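Local coordinates for protein 6-phospho-alpha-glucosidase (Merdibacter massiliensis, PDB 6VC6) that hydrolyses 6-phospho-alpha-glucosides, probably by the NAD- and manganese-dependent redox-elimination route of family 4 glycoside hydrolases, at residues 115-126 with 144-152; 75-85 with 126-134. All blocks are in the same frame, centred on the assembly; numbering follows the deposited sequence.

Contact 1 of 2, residues 115-126 with 144-152; sequences GMAYGLRSCVDM and NYSNPAAIV. With NAD (nicotinamide-adenine-dinucleotide), chain G; G6P (6-O-phosphono-alpha-D-glucopyranose), chain F.
Ile151 plugs helix 113-136 as a knob into a hole, its side chain lodged among Gly115, Met116, Gly119 and Cys123. Gly119 has no side chain in the way of Ile151 CD1, which lies 4.0 Å from Gly119 CA; the CG2 branch of Ile151 meets Cys123 SG. Beside it, Pro148, at the N-cap position of helix 149-159 and preceded by a cis peptide bond, lays CD over one face of the Tyr118 ring, a CH-pi contact 3.9 Å from CD to the ring centroid. Farther along, Val152 CG1 meets CG of the selenomethionine Met126, whose doubly bent chain carries CE to Asn144 OD1. Asn144 ND2 is held in turn by Asn168. At the polar edge, Asn147 O lies above the same Tyr118 face and accepts a 2.7 Å hydrogen bond from Ser122 OG, in the carbonyl plane and on a lone pair. The side chain of Asn147 leads the other way: OD1 accepts a hydrogen bond from the backbone N of Ala149 in an Asx turn, and ND2 donates to NAD O2D (3.0 Å) and to G6P O3 (2.7 Å). Backbone and side chain of Asn147 are thus both fixed, which orients one amide to bridge cofactor and sugar phosphate.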
loop_
_atom_site.group_PDB
_atom_site.type_symbol
_atom_site.label_atom_id
_atom_site.label_comp_id
_atom_site.label_asym_id
_atom_site.label_seq_id
_atom_site.Cartn_x
_atom_site.Cartn_y
_atom_site.Cartn_z
ATOM N N GLY A 115 -10.500 -4.354 -6.153
ATOM C CA GLY A 115 -9.994 -3.484 -5.106
ATOM C C GLY A 115 -11.071 -3.051 -4.130
ATOM O O GLY A 115 -10.839 -2.998 -2.919
HETATM N N MSE A 116 -12.260 -2.743 -4.637
HETATM C CA MSE A 116 -13.357 -2.302 -3.786
HETATM C C MSE A 116 -13.901 -3.459 -2.953
HETATM O O MSE A 116 -14.361 -3.260 -1.829
HETATM C CB MSE A 116 -14.465 -1.674 -4.630
HETATM C CG MSE A 116 -14.097 -0.302 -5.178
HETATM SE SE MSE A 116 -15.535 0.551 -6.177
HETATM C CE MSE A 116 -15.365 -0.442 -7.845
ATOM N N ALA A 117 -13.848 -4.669 -3.512
ATOM C CA ALA A 117 -14.191 -5.853 -2.733
ATOM C C ALA A 117 -13.180 -6.074 -1.617
ATOM O O ALA A 117 -13.551 -6.328 -0.465
ATOM C CB ALA A 117 -14.266 -7.077 -3.642
ATOM N N TYR A 118 -11.889 -5.988 -1.949
ATOM C CA TYR A 118 -10.851 -6.005 -0.927
ATOM C C TYR A 118 -11.012 -4.839 0.040
ATOM O O TYR A 118 -10.734 -4.979 1.236
ATOM C CB TYR A 118 -9.474 -5.973 -1.597
ATOM C CG TYR A 118 -8.292 -6.109 -0.662
ATOM C CD1 TYR A 118 -8.399 -6.803 0.538
ATOM C CD2 TYR A 118 -7.063 -5.550 -0.987
ATOM C CE1 TYR A 118 -7.315 -6.925 1.391
ATOM C CE2 TYR A 118 -5.975 -5.669 -0.143
ATOM C CZ TYR A 118 -6.106 -6.357 1.044
ATOM O OH TYR A 118 -5.024 -6.475 1.886
ATOM N N GLY A 119 -11.477 -3.688 -0.454
ATOM C CA GLY A 119 -11.661 -2.540 0.417
ATOM C C GLY A 119 -12.728 -2.764 1.471
ATOM O O GLY A 119 -12.564 -2.366 2.628
ATOM N N LEU A 120 -13.835 -3.405 1.089
ATOM C CA LEU A 120 -14.902 -3.664 2.050
ATOM C C LEU A 120 -14.451 -4.645 3.124
ATOM O O LEU A 120 -14.821 -4.503 4.296
ATOM C CB LEU A 120 -16.145 -4.184 1.328
ATOM C CG LEU A 120 -16.992 -3.121 0.625
ATOM C CD1 LEU A 120 -18.275 -3.726 0.074
ATOM C CD2 LEU A 120 -17.300 -1.968 1.569
ATOM N N ARG A 121 -13.651 -5.645 2.747
ATOM C CA ARG A 121 -13.091 -6.556 3.742
ATOM C C ARG A 121 -12.126 -5.828 4.668
ATOM O O ARG A 121 -12.109 -6.078 5.879
ATOM C CB ARG A 121 -12.385 -7.723 3.053
ATOM C CG ARG A 121 -13.313 -8.696 2.351
ATOM C CD ARG A 121 -12.601 -10.007 2.043
ATOM N NE ARG A 121 -11.398 -9.809 1.238
ATOM C CZ ARG A 121 -11.397 -9.655 -0.083
ATOM N NH1 ARG A 121 -12.538 -9.672 -0.758
ATOM N NH2 ARG A 121 -10.252 -9.483 -0.730
ATOM N N SER A 122 -11.318 -4.921 4.115
ATOM C CA SER A 122 -10.337 -4.212 4.929
ATOM C C SER A 122 -11.008 -3.222 5.873
ATOM O O SER A 122 -10.557 -3.045 7.009
ATOM C CB SER A 122 -9.325 -3.504 4.030
ATOM O OG SER A 122 -8.523 -4.442 3.335
ATOM N N CYS A 123 -12.084 -2.570 5.422
ATOM C CA CYS A 123 -12.804 -1.642 6.292
ATOM C C CYS A 123 -13.269 -2.327 7.570
ATOM O O CYS A 123 -13.137 -1.771 8.666
ATOM C CB CYS A 123 -14.000 -1.042 5.552
ATOM S SG CYS A 123 -13.585 0.193 4.306
ATOM N N VAL A 124 -13.810 -3.540 7.446
ATOM C CA VAL A 124 -14.310 -4.262 8.612
ATOM C C VAL A 124 -13.162 -4.639 9.542
ATOM O O VAL A 124 -13.223 -4.411 10.755
ATOM C CB VAL A 124 -15.106 -5.502 8.167
ATOM C CG1 VAL A 124 -15.441 -6.380 9.363
ATOM C CG2 VAL A 124 -16.370 -5.086 7.429
ATOM N N ASP A 125 -12.092 -5.211 8.984
ATOM C CA ASP A 125 -11.023 -5.751 9.814
ATOM C C ASP A 125 -10.076 -4.672 10.329
ATOM O O ASP A 125 -9.518 -4.822 11.423
ATOM C CB ASP A 125 -10.240 -6.810 9.036
ATOM C CG ASP A 125 -10.959 -8.145 8.979
ATOM O OD1 ASP A 125 -12.176 -8.182 9.260
ATOM O OD2 ASP A 125 -10.307 -9.159 8.651
HETATM N N MSE A 126 -9.856 -3.611 9.570
HETATM C CA MSE A 126 -8.989 -2.536 10.016
HETATM C C MSE A 126 -9.596 -1.758 11.167
HETATM O O MSE A 126 -8.889 -1.483 12.126
HETATM C CB MSE A 126 -8.626 -1.572 8.899
HETATM C CG MSE A 126 -7.564 -2.068 7.929
HETATM SE SE MSE A 126 -5.793 -2.316 8.708
HETATM C CE MSE A 126 -5.444 -0.516 9.338
ATOM N N ASN A 144 0.539 2.084 8.664
ATOM C CA ASN A 144 -0.287 1.092 7.987
ATOM C C ASN A 144 0.156 0.921 6.540
ATOM O O ASN A 144 0.188 1.892 5.775
ATOM C CB ASN A 144 -1.763 1.487 8.043
ATOM C CG ASN A 144 -2.648 0.516 7.294
ATOM O OD1 ASN A 144 -2.647 -0.681 7.578
ATOM N ND2 ASN A 144 -3.405 1.024 6.330
ATOM N N TYR A 145 0.409 -0.302 6.135
ATOM C CA TYR A 145 0.670 -0.624 4.759
ATOM C C TYR A 145 -0.570 -1.288 4.165
ATOM O O TYR A 145 -0.703 -1.378 2.966
ATOM C CB TYR A 145 1.809 -1.621 4.703
ATOM C CG TYR A 145 3.122 -1.133 4.173
ATOM C CD1 TYR A 145 4.293 -1.699 4.599
ATOM C CD2 TYR A 145 3.191 -0.145 3.230
ATOM C CE1 TYR A 145 5.504 -1.293 4.108
ATOM C CE2 TYR A 145 4.398 0.276 2.737
ATOM C CZ TYR A 145 5.550 -0.308 3.182
ATOM O OH TYR A 145 6.753 0.096 2.704
ATOM N N SER A 146 -1.477 -1.749 5.019
ATOM C CA SER A 146 -2.563 -2.621 4.586
ATOM C C SER A 146 -3.454 -1.977 3.535
ATOM O O SER A 146 -3.926 -0.869 3.707
ATOM C CB SER A 146 -3.420 -3.040 5.784
ATOM O OG SER A 146 -2.636 -3.430 6.892
ATOM N N ASN A 147 -3.704 -2.717 2.465
ATOM C CA ASN A 147 -4.467 -2.239 1.317
ATOM C C ASN A 147 -5.956 -2.608 1.371
ATOM O O ASN A 147 -6.314 -3.460 2.162
ATOM C CB ASN A 147 -3.847 -2.746 0.020
ATOM C CG ASN A 147 -2.789 -1.814 -0.521
ATOM O OD1 ASN A 147 -3.011 -0.623 -0.647
ATOM N ND2 ASN A 147 -1.636 -2.358 -0.847
ATOM N N PRO A 148 -6.782 -1.965 0.559
ATOM C CA PRO A 148 -6.351 -0.891 -0.340
ATOM C C PRO A 148 -6.258 0.433 0.390
ATOM O O PRO A 148 -7.220 0.861 0.994
ATOM C CB PRO A 148 -7.458 -0.818 -1.379
ATOM C CG PRO A 148 -8.405 -1.899 -1.066
ATOM C CD PRO A 148 -8.144 -2.413 0.294
ATOM N N ALA A 149 -5.101 1.063 0.321
ATOM C CA ALA A 149 -4.772 2.183 1.175
ATOM C C ALA A 149 -5.727 3.361 1.036
ATOM O O ALA A 149 -6.065 3.992 2.017
ATOM C CB ALA A 149 -3.339 2.624 0.946
ATOM N N ALA A 150 -6.148 3.667 -0.178
ATOM C CA ALA A 150 -7.047 4.796 -0.386
ATOM C C ALA A 150 -8.384 4.597 0.313
ATOM O O ALA A 150 -8.924 5.520 0.899
ATOM C CB ALA A 150 -7.261 5.046 -1.866
ATOM N N ILE A 151 -8.911 3.385 0.251
ATOM C CA ILE A 151 -10.200 3.104 0.876
ATOM C C ILE A 151 -10.051 3.013 2.390
ATOM O O ILE A 151 -10.910 3.492 3.140
ATOM C CB ILE A 151 -10.809 1.820 0.284
ATOM C CG1 ILE A 151 -11.108 2.013 -1.204
ATOM C CG2 ILE A 151 -12.070 1.421 1.038
ATOM C CD1 ILE A 151 -11.333 0.722 -1.955
ATOM N N VAL A 152 -8.960 2.406 2.862
ATOM C CA VAL A 152 -8.749 2.266 4.301
ATOM C C VAL A 152 -8.588 3.634 4.953
ATOM O O VAL A 152 -9.153 3.897 6.023
ATOM C CB VAL A 152 -7.535 1.359 4.580
ATOM C CG1 VAL A 152 -7.178 1.386 6.058
ATOM C CG2 VAL A 152 -7.821 -0.063 4.127
HETATM P PA NAD G . -0.358 -12.273 3.063
HETATM O O1A NAD G . 0.916 -13.021 2.755
HETATM O O2A NAD G . -1.692 -12.966 2.924
HETATM O O5B NAD G . -0.256 -11.686 4.556
HETATM C C5B NAD G . -1.420 -11.226 5.234
HETATM C C4B NAD G . -1.346 -11.627 6.698
HETATM O O4B NAD G . -2.248 -10.830 7.468
HETATM C C3B NAD G . -1.757 -13.080 6.874
HETATM O O3B NAD G . -0.758 -13.771 7.628
HETATM C C2B NAD G . -3.046 -13.036 7.664
HETATM O O2B NAD G . -3.089 -14.095 8.623
HETATM C C1B NAD G . -2.990 -11.679 8.345
HETATM N N9A NAD G . -4.345 -11.136 8.609
HETATM C C8A NAD G . -5.406 -11.164 7.780
HETATM N N7A NAD G . -6.488 -10.580 8.358
HETATM C C5A NAD G . -6.121 -10.172 9.586
HETATM C C6A NAD G . -6.768 -9.485 10.729
HETATM N N6A NAD G . -8.067 -9.103 10.674
HETATM N N1A NAD G . -6.019 -9.251 11.830
HETATM C C2A NAD G . -4.727 -9.623 11.902
HETATM N N3A NAD G . -4.078 -10.249 10.906
HETATM C C4A NAD G . -4.709 -10.547 9.747
HETATM O O3 NAD G . -0.402 -10.920 2.192
HETATM P PN NAD G . 0.922 -10.223 1.602
HETATM O O1N NAD G . 0.996 -10.520 0.123
HETATM O O2N NAD G . 2.097 -10.518 2.504
HETATM O O5D NAD G . 0.518 -8.679 1.784
HETATM C C5D NAD G . 0.626 -8.055 3.061
HETATM C C4D NAD G . -0.121 -6.731 3.011
HETATM O O4D NAD G . 0.784 -5.670 2.698
HETATM C C3D NAD G . -1.178 -6.754 1.917
HETATM O O3D NAD G . -2.403 -6.239 2.442
HETATM C C2D NAD G . -0.663 -5.798 0.866
HETATM O O2D NAD G . -1.736 -5.117 0.215
HETATM C C1D NAD G . 0.177 -4.849 1.700
HETATM N N1N NAD G . 1.160 -4.120 0.903
HETATM C C2N NAD G . 0.987 -2.803 0.791
HETATM C C3N NAD G . 1.864 -2.025 0.058
HETATM C C7N NAD G . 1.619 -0.549 -0.037
HETATM O O7N NAD G . 2.232 0.110 -0.860
HETATM N N7N NAD G . 0.723 0.000 0.782
HETATM C C4N NAD G . 2.951 -2.629 -0.560
HETATM C C5N NAD G . 3.110 -4.006 -0.434
HETATM C C6N NAD G . 2.194 -4.737 0.318
HETATM C C1 G6P F . 2.649 -2.120 -5.511
HETATM C C2 G6P F . 1.803 -1.340 -4.495
HETATM C C3 G6P F . 1.185 -2.195 -3.403
HETATM C C4 G6P F . 0.674 -3.478 -4.014
HETATM C C5 G6P F . 1.883 -4.274 -4.467
HETATM C C6 G6P F . 1.420 -5.528 -5.197
HETATM O O1 G6P F . 3.971 -1.566 -5.553
HETATM O O2 G6P F . 2.610 -0.321 -3.890
HETATM O O3 G6P F . 0.113 -1.497 -2.761
HETATM O O4 G6P F . -0.057 -4.216 -3.030
HETATM O O5 G6P F . 2.730 -3.553 -5.369
HETATM O O6 G6P F . 2.438 -6.518 -5.097
HETATM P P G6P F . 2.133 -8.045 -5.496
HETATM O O1P G6P F . 1.518 -8.607 -4.236
HETATM O O2P G6P F . 1.182 -7.950 -6.667
HETATM O O3P G6P F . 3.488 -8.603 -5.856
#

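Contact 2 of 2, residues 75-85 with 126-134; sequences YKDMDFIFMQM and MIESIHQIR. With NAD (nicotinamide-adenine-dinucleotide), chain G.
Tyr75 turns its ring toward Ile133 with CG anti to the carbonyl carbon (chi1 -55°), while the selenomethionine Met83, bent at its last torsion (chi3 71°), brings CE to the same isoleucine. The contact belongs to the Rossmann-like NAD-binding fold, where helix 113-136 packs against the parallel part of the sheet; its 126-134 segment runs nearly antiparallel to strand 80-83, at 164° with the segment axes 11.7 Å apart at closest approach. Ile133 CG1 stands over the centre of the Tyr75 ring, 3.6 Å from its centroid, in a CH-pi contact. Its CD1 meets Met83 CE tip to tip, and Ile81 slides past in the opposite direction. Along the helix, Met83 SE touches Ile130 CD1 and CE of selenomethionine Met126, each at 3.7 Å. Met85, also selenomethionine, crosses Met126 selenium to selenium (3.9 Å) and reaches the NAD adenine, where Met85 CE lies 3.4 Å from N1A; its backbone O accepts a hydrogen bond from NAD O3D. No direct hydrogen bond joins the two segments. A water in the plane of the Tyr75 ring, at its edge, links them instead, hydrogen-bonded to Tyr75 OH at 2.6 Å and to Ser129 OG, and donating to Gln132 OE1 at 2.7 Å.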
loop_
_atom_site.group_PDB
_atom_site.type_symbol
_atom_site.label_atom_id
_atom_site.label_comp_id
_atom_site.label_asym_id
_atom_site.label_seq_id
_atom_site.Cartn_x
_atom_site.Cartn_y
_atom_site.Cartn_z
ATOM N N TYR A 75 -0.415 -5.537 21.918
ATOM C CA TYR A 75 -0.633 -4.098 21.834
ATOM C C TYR A 75 -0.330 -3.351 23.126
ATOM O O TYR A 75 -0.445 -2.121 23.151
ATOM C CB TYR A 75 -2.079 -3.817 21.410
ATOM C CG TYR A 75 -2.480 -4.492 20.117
ATOM C CD1 TYR A 75 -1.562 -4.678 19.092
ATOM C CD2 TYR A 75 -3.779 -4.944 19.922
ATOM C CE1 TYR A 75 -1.924 -5.295 17.910
ATOM C CE2 TYR A 75 -4.152 -5.561 18.742
ATOM C CZ TYR A 75 -3.220 -5.734 17.741
ATOM O OH TYR A 75 -3.586 -6.348 16.564
ATOM N N LYS A 76 0.056 -4.043 24.193
ATOM C CA LYS A 76 0.297 -3.378 25.466
ATOM C C LYS A 76 1.674 -2.726 25.476
ATOM O O LYS A 76 2.681 -3.372 25.165
ATOM C CB LYS A 76 0.171 -4.371 26.621
ATOM C CG LYS A 76 -1.215 -4.415 27.241
ATOM C CD LYS A 76 -1.156 -4.793 28.711
ATOM C CE LYS A 76 -1.220 -6.299 28.895
ATOM N NZ LYS A 76 -2.591 -6.826 28.647
ATOM N N ASP A 77 1.711 -1.440 25.834
ATOM C CA ASP A 77 2.950 -0.674 25.976
ATOM C C ASP A 77 3.775 -0.709 24.687
ATOM O O ASP A 77 4.927 -1.145 24.659
ATOM C CB ASP A 77 3.766 -1.178 27.172
ATOM C CG ASP A 77 4.900 -0.240 27.541
ATOM O OD1 ASP A 77 6.074 -0.646 27.414
ATOM O OD2 ASP A 77 4.619 0.903 27.957
HETATM N N MSE A 78 3.157 -0.236 23.610
HETATM C CA MSE A 78 3.817 -0.201 22.312
HETATM C C MSE A 78 4.059 1.232 21.850
HETATM O O MSE A 78 3.237 2.117 22.086
HETATM C CB MSE A 78 2.990 -0.955 21.268
HETATM C CG MSE A 78 3.021 -2.466 21.428
HETATM SE SE MSE A 78 4.740 -3.239 20.930
HETATM C CE MSE A 78 4.933 -4.516 22.390
ATOM N N ASP A 79 5.198 1.453 21.197
ATOM C CA ASP A 79 5.504 2.755 20.616
ATOM C C ASP A 79 5.103 2.833 19.150
ATOM O O ASP A 79 4.658 3.888 18.685
ATOM C CB ASP A 79 6.998 3.062 20.760
ATOM C CG ASP A 79 7.437 3.168 22.206
ATOM O OD1 ASP A 79 6.879 4.012 22.939
ATOM O OD2 ASP A 79 8.343 2.408 22.609
ATOM N N PHE A 80 5.247 1.733 18.414
ATOM C CA PHE A 80 4.933 1.697 16.994
ATOM C C PHE A 80 4.192 0.411 16.668
ATOM O O PHE A 80 4.530 -0.659 17.181
ATOM C CB PHE A 80 6.201 1.792 16.136
ATOM C CG PHE A 80 6.791 3.169 16.075
ATOM C CD1 PHE A 80 6.322 4.098 15.160
ATOM C CD2 PHE A 80 7.817 3.536 16.930
ATOM C CE1 PHE A 80 6.864 5.366 15.100
ATOM C CE2 PHE A 80 8.363 4.804 16.874
ATOM C CZ PHE A 80 7.886 5.719 15.957
ATOM N N ILE A 81 3.181 0.525 15.810
ATOM C CA ILE A 81 2.437 -0.621 15.299
ATOM C C ILE A 81 2.587 -0.631 13.785
ATOM O O ILE A 81 2.133 0.300 13.106
ATOM C CB ILE A 81 0.955 -0.575 15.702
ATOM C CG1 ILE A 81 0.813 -0.410 17.217
ATOM C CG2 ILE A 81 0.240 -1.831 15.231
ATOM C CD1 ILE A 81 1.299 -1.601 18.010
ATOM N N PHE A 82 3.226 -1.673 13.259
ATOM C CA PHE A 82 3.384 -1.861 11.820
ATOM C C PHE A 82 2.263 -2.780 11.345
ATOM O O PHE A 82 2.232 -3.962 11.698
ATOM C CB PHE A 82 4.753 -2.454 11.484
ATOM C CG PHE A 82 5.911 -1.515 11.713
ATOM C CD1 PHE A 82 5.715 -0.240 12.222
ATOM C CD2 PHE A 82 7.204 -1.916 11.413
ATOM C CE1 PHE A 82 6.785 0.612 12.431
ATOM C CE2 PHE A 82 8.277 -1.068 11.618
ATOM C CZ PHE A 82 8.066 0.198 12.128
HETATM N N MSE A 83 1.348 -2.241 10.547
HETATM C CA MSE A 83 0.201 -3.019 10.085
HETATM C C MSE A 83 0.348 -3.442 8.625
HETATM O O MSE A 83 0.487 -2.601 7.738
HETATM C CB MSE A 83 -1.091 -2.221 10.270
HETATM C CG MSE A 83 -1.186 -1.496 11.600
HETATM SE SE MSE A 83 -3.028 -1.108 12.113
HETATM C CE MSE A 83 -3.604 -2.916 12.540
ATOM N N GLN A 84 0.313 -4.750 8.384
ATOM C CA GLN A 84 0.405 -5.302 7.035
ATOM C C GLN A 84 -0.491 -6.533 6.911
ATOM O O GLN A 84 -0.083 -7.588 6.422
ATOM C CB GLN A 84 1.854 -5.627 6.669
ATOM C CG GLN A 84 2.570 -6.557 7.638
ATOM C CD GLN A 84 3.932 -6.983 7.127
ATOM O OE1 GLN A 84 4.572 -7.872 7.689
ATOM N NE2 GLN A 84 4.384 -6.346 6.052
HETATM N N MSE A 85 -1.738 -6.389 7.332
HETATM C CA MSE A 85 -2.731 -7.439 7.206
HETATM C C MSE A 85 -3.272 -7.520 5.805
HETATM O O MSE A 85 -3.194 -6.532 5.090
HETATM C CB MSE A 85 -3.897 -7.221 8.170
HETATM C CG MSE A 85 -4.837 -6.089 7.758
HETATM SE SE MSE A 85 -6.604 -6.083 8.614
HETATM C CE MSE A 85 -5.974 -6.115 10.449
HETATM N N MSE A 126 -9.856 -3.611 9.570
HETATM C CA MSE A 126 -8.989 -2.536 10.016
HETATM C C MSE A 126 -9.596 -1.758 11.167
HETATM O O MSE A 126 -8.889 -1.483 12.126
HETATM C CB MSE A 126 -8.626 -1.572 8.899
HETATM C CG MSE A 126 -7.564 -2.068 7.929
HETATM SE SE MSE A 126 -5.793 -2.316 8.708
HETATM C CE MSE A 126 -5.444 -0.516 9.338
ATOM N N ILE A 127 -10.870 -1.401 11.090
ATOM C CA ILE A 127 -11.544 -0.667 12.156
ATOM C C ILE A 127 -11.634 -1.519 13.417
ATOM O O ILE A 127 -11.467 -1.018 14.537
ATOM C CB ILE A 127 -12.930 -0.196 11.676
ATOM C CG1 ILE A 127 -12.770 0.939 10.661
ATOM C CG2 ILE A 127 -13.796 0.242 12.848
ATOM C CD1 ILE A 127 -14.059 1.378 10.018
ATOM N N GLU A 128 -11.878 -2.822 13.256
ATOM C CA GLU A 128 -11.896 -3.718 14.407
ATOM C C GLU A 128 -10.521 -3.808 15.057
ATOM O O GLU A 128 -10.409 -3.871 16.287
ATOM C CB GLU A 128 -12.382 -5.103 13.980
ATOM C CG GLU A 128 -12.576 -6.084 15.126
ATOM C CD GLU A 128 -12.730 -7.516 14.644
ATOM O OE1 GLU A 128 -11.863 -7.983 13.875
ATOM O OE2 GLU A 128 -13.719 -8.173 15.032
ATOM N N SER A 129 -9.461 -3.806 14.246
ATOM C CA SER A 129 -8.117 -3.974 14.788
ATOM C C SER A 129 -7.636 -2.714 15.498
ATOM O O SER A 129 -7.008 -2.798 16.561
ATOM C CB SER A 129 -7.147 -4.363 13.673
ATOM O OG SER A 129 -5.835 -4.524 14.182
ATOM N N ILE A 130 -7.913 -1.539 14.928
ATOM C CA ILE A 130 -7.468 -0.294 15.550
ATOM C C ILE A 130 -8.158 -0.091 16.892
ATOM O O ILE A 130 -7.544 0.383 17.856
ATOM C CB ILE A 130 -7.707 0.897 14.604
ATOM C CG1 ILE A 130 -7.002 0.670 13.263
ATOM C CG2 ILE A 130 -7.239 2.197 15.254
ATOM C CD1 ILE A 130 -5.620 1.275 13.169
ATOM N N HIS A 131 -9.444 -0.450 16.981
ATOM C CA HIS A 131 -10.156 -0.334 18.250
ATOM C C HIS A 131 -9.494 -1.179 19.331
ATOM O O HIS A 131 -9.406 -0.760 20.490
ATOM C CB HIS A 131 -11.619 -0.741 18.072
ATOM C CG HIS A 131 -12.496 0.363 17.568
ATOM N ND1 HIS A 131 -12.595 1.583 18.201
ATOM C CD2 HIS A 131 -13.316 0.429 16.493
ATOM C CE1 HIS A 131 -13.438 2.354 17.537
ATOM N NE2 HIS A 131 -13.889 1.678 16.496
ATOM N N GLN A 132 -9.038 -2.366 18.962
ATOM C CA GLN A 132 -8.322 -3.202 19.907
ATOM C C GLN A 132 -7.019 -2.563 20.342
ATOM O O GLN A 132 -6.697 -2.558 21.520
ATOM C CB GLN A 132 -8.047 -4.576 19.316
ATOM C CG GLN A 132 -9.267 -5.462 19.207
ATOM C CD GLN A 132 -8.929 -6.845 18.697
ATOM O OE1 GLN A 132 -7.859 -7.072 18.160
ATOM N NE2 GLN A 132 -9.843 -7.775 18.875
ATOM N N ILE A 133 -6.289 -2.001 19.387
ATOM C CA ILE A 133 -5.000 -1.391 19.662
ATOM C C ILE A 133 -5.155 -0.211 20.606
ATOM O O ILE A 133 -4.389 -0.052 21.532
ATOM C CB ILE A 133 -4.335 -0.898 18.360
ATOM C CG1 ILE A 133 -4.010 -2.072 17.436
ATOM C CG2 ILE A 133 -3.079 -0.097 18.651
ATOM C CD1 ILE A 133 -3.738 -1.665 16.010
ATOM N N ARG A 134 -6.171 0.601 20.357
ATOM C CA ARG A 134 -6.429 1.791 21.145
ATOM C C ARG A 134 -6.870 1.454 22.563
ATOM O O ARG A 134 -6.786 2.278 23.459
ATOM C CB ARG A 134 -7.412 2.716 20.437
ATOM C CG ARG A 134 -6.821 3.416 19.225
ATOM C CD ARG A 134 -5.390 3.854 19.465
ATOM N NE ARG A 134 -4.898 4.720 18.410
ATOM C CZ ARG A 134 -3.618 4.888 18.112
ATOM N NH1 ARG A 134 -3.267 5.694 17.136
ATOM N NH2 ARG A 134 -2.686 4.251 18.789
HETATM P PA NAD G . -0.358 -12.273 3.063
HETATM O O1A NAD G . 0.916 -13.021 2.755
HETATM O O2A NAD G . -1.692 -12.966 2.924
HETATM O O5B NAD G . -0.256 -11.686 4.556
HETATM C C5B NAD G . -1.420 -11.226 5.234
HETATM C C4B NAD G . -1.346 -11.627 6.698
HETATM O O4B NAD G . -2.248 -10.830 7.468
HETATM C C3B NAD G . -1.757 -13.080 6.874
HETATM O O3B NAD G . -0.758 -13.771 7.628
HETATM C C2B NAD G . -3.046 -13.036 7.664
HETATM O O2B NAD G . -3.089 -14.095 8.623
HETATM C C1B NAD G . -2.990 -11.679 8.345
HETATM N N9A NAD G . -4.345 -11.136 8.609
HETATM C C8A NAD G . -5.406 -11.164 7.780
HETATM N N7A NAD G . -6.488 -10.580 8.358
HETATM C C5A NAD G . -6.121 -10.172 9.586
HETATM C C6A NAD G . -6.768 -9.485 10.729
HETATM N N6A NAD G . -8.067 -9.103 10.674
HETATM N N1A NAD G . -6.019 -9.251 11.830
HETATM C C2A NAD G . -4.727 -9.623 11.902
HETATM N N3A NAD G . -4.078 -10.249 10.906
HETATM C C4A NAD G . -4.709 -10.547 9.747
HETATM O O3 NAD G . -0.402 -10.920 2.192
HETATM P PN NAD G . 0.922 -10.223 1.602
HETATM O O1N NAD G . 0.996 -10.520 0.123
HETATM O O2N NAD G . 2.097 -10.518 2.504
HETATM O O5D NAD G . 0.518 -8.679 1.784
HETATM C C5D NAD G . 0.626 -8.055 3.061
HETATM C C4D NAD G . -0.121 -6.731 3.011
HETATM O O4D NAD G . 0.784 -5.670 2.698
HETATM C C3D NAD G . -1.178 -6.754 1.917
HETATM O O3D NAD G . -2.403 -6.239 2.442
HETATM C C2D NAD G . -0.663 -5.798 0.866
HETATM O O2D NAD G . -1.736 -5.117 0.215
HETATM C C1D NAD G . 0.177 -4.849 1.700
HETATM N N1N NAD G . 1.160 -4.120 0.903
HETATM C C2N NAD G . 0.987 -2.803 0.791
HETATM C C3N NAD G . 1.864 -2.025 0.058
HETATM C C7N NAD G . 1.619 -0.549 -0.037
HETATM O O7N NAD G . 2.232 0.110 -0.860
HETATM N N7N NAD G . 0.723 0.000 0.782
HETATM C C4N NAD G . 2.951 -2.629 -0.560
HETATM C C5N NAD G . 3.110 -4.006 -0.434
HETATM C C6N NAD G . 2.194 -4.737 0.318
HETATM O O HOH W 1 -6.153 -6.639 16.086
#

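In the fold
Both contacts are buried and use successive parts of helix 113-136, with Met126 common to the two; their centres lie about 15 Å apart. Contact 1 sits deeper, its centre about 10 Å from the centre of the chain against about 17 Å for contact 2, and packs the helix on the turn after strand 141-144 and the start of helix 149-159. Contact 2 sets it against the neighbouring, parallel strand 80-83. Just past strand 141-144, Tyr145 N probably donates a hydrogen bond to Met83 O at the end of strand 80-83. Each contact reaches both halves of NAD: contact 1 through the Asn147 amide, Tyr145 O and the Asp125 carboxylate, contact 2, largely apolar, through Met85, side chain on adenine and backbone O to the ribose.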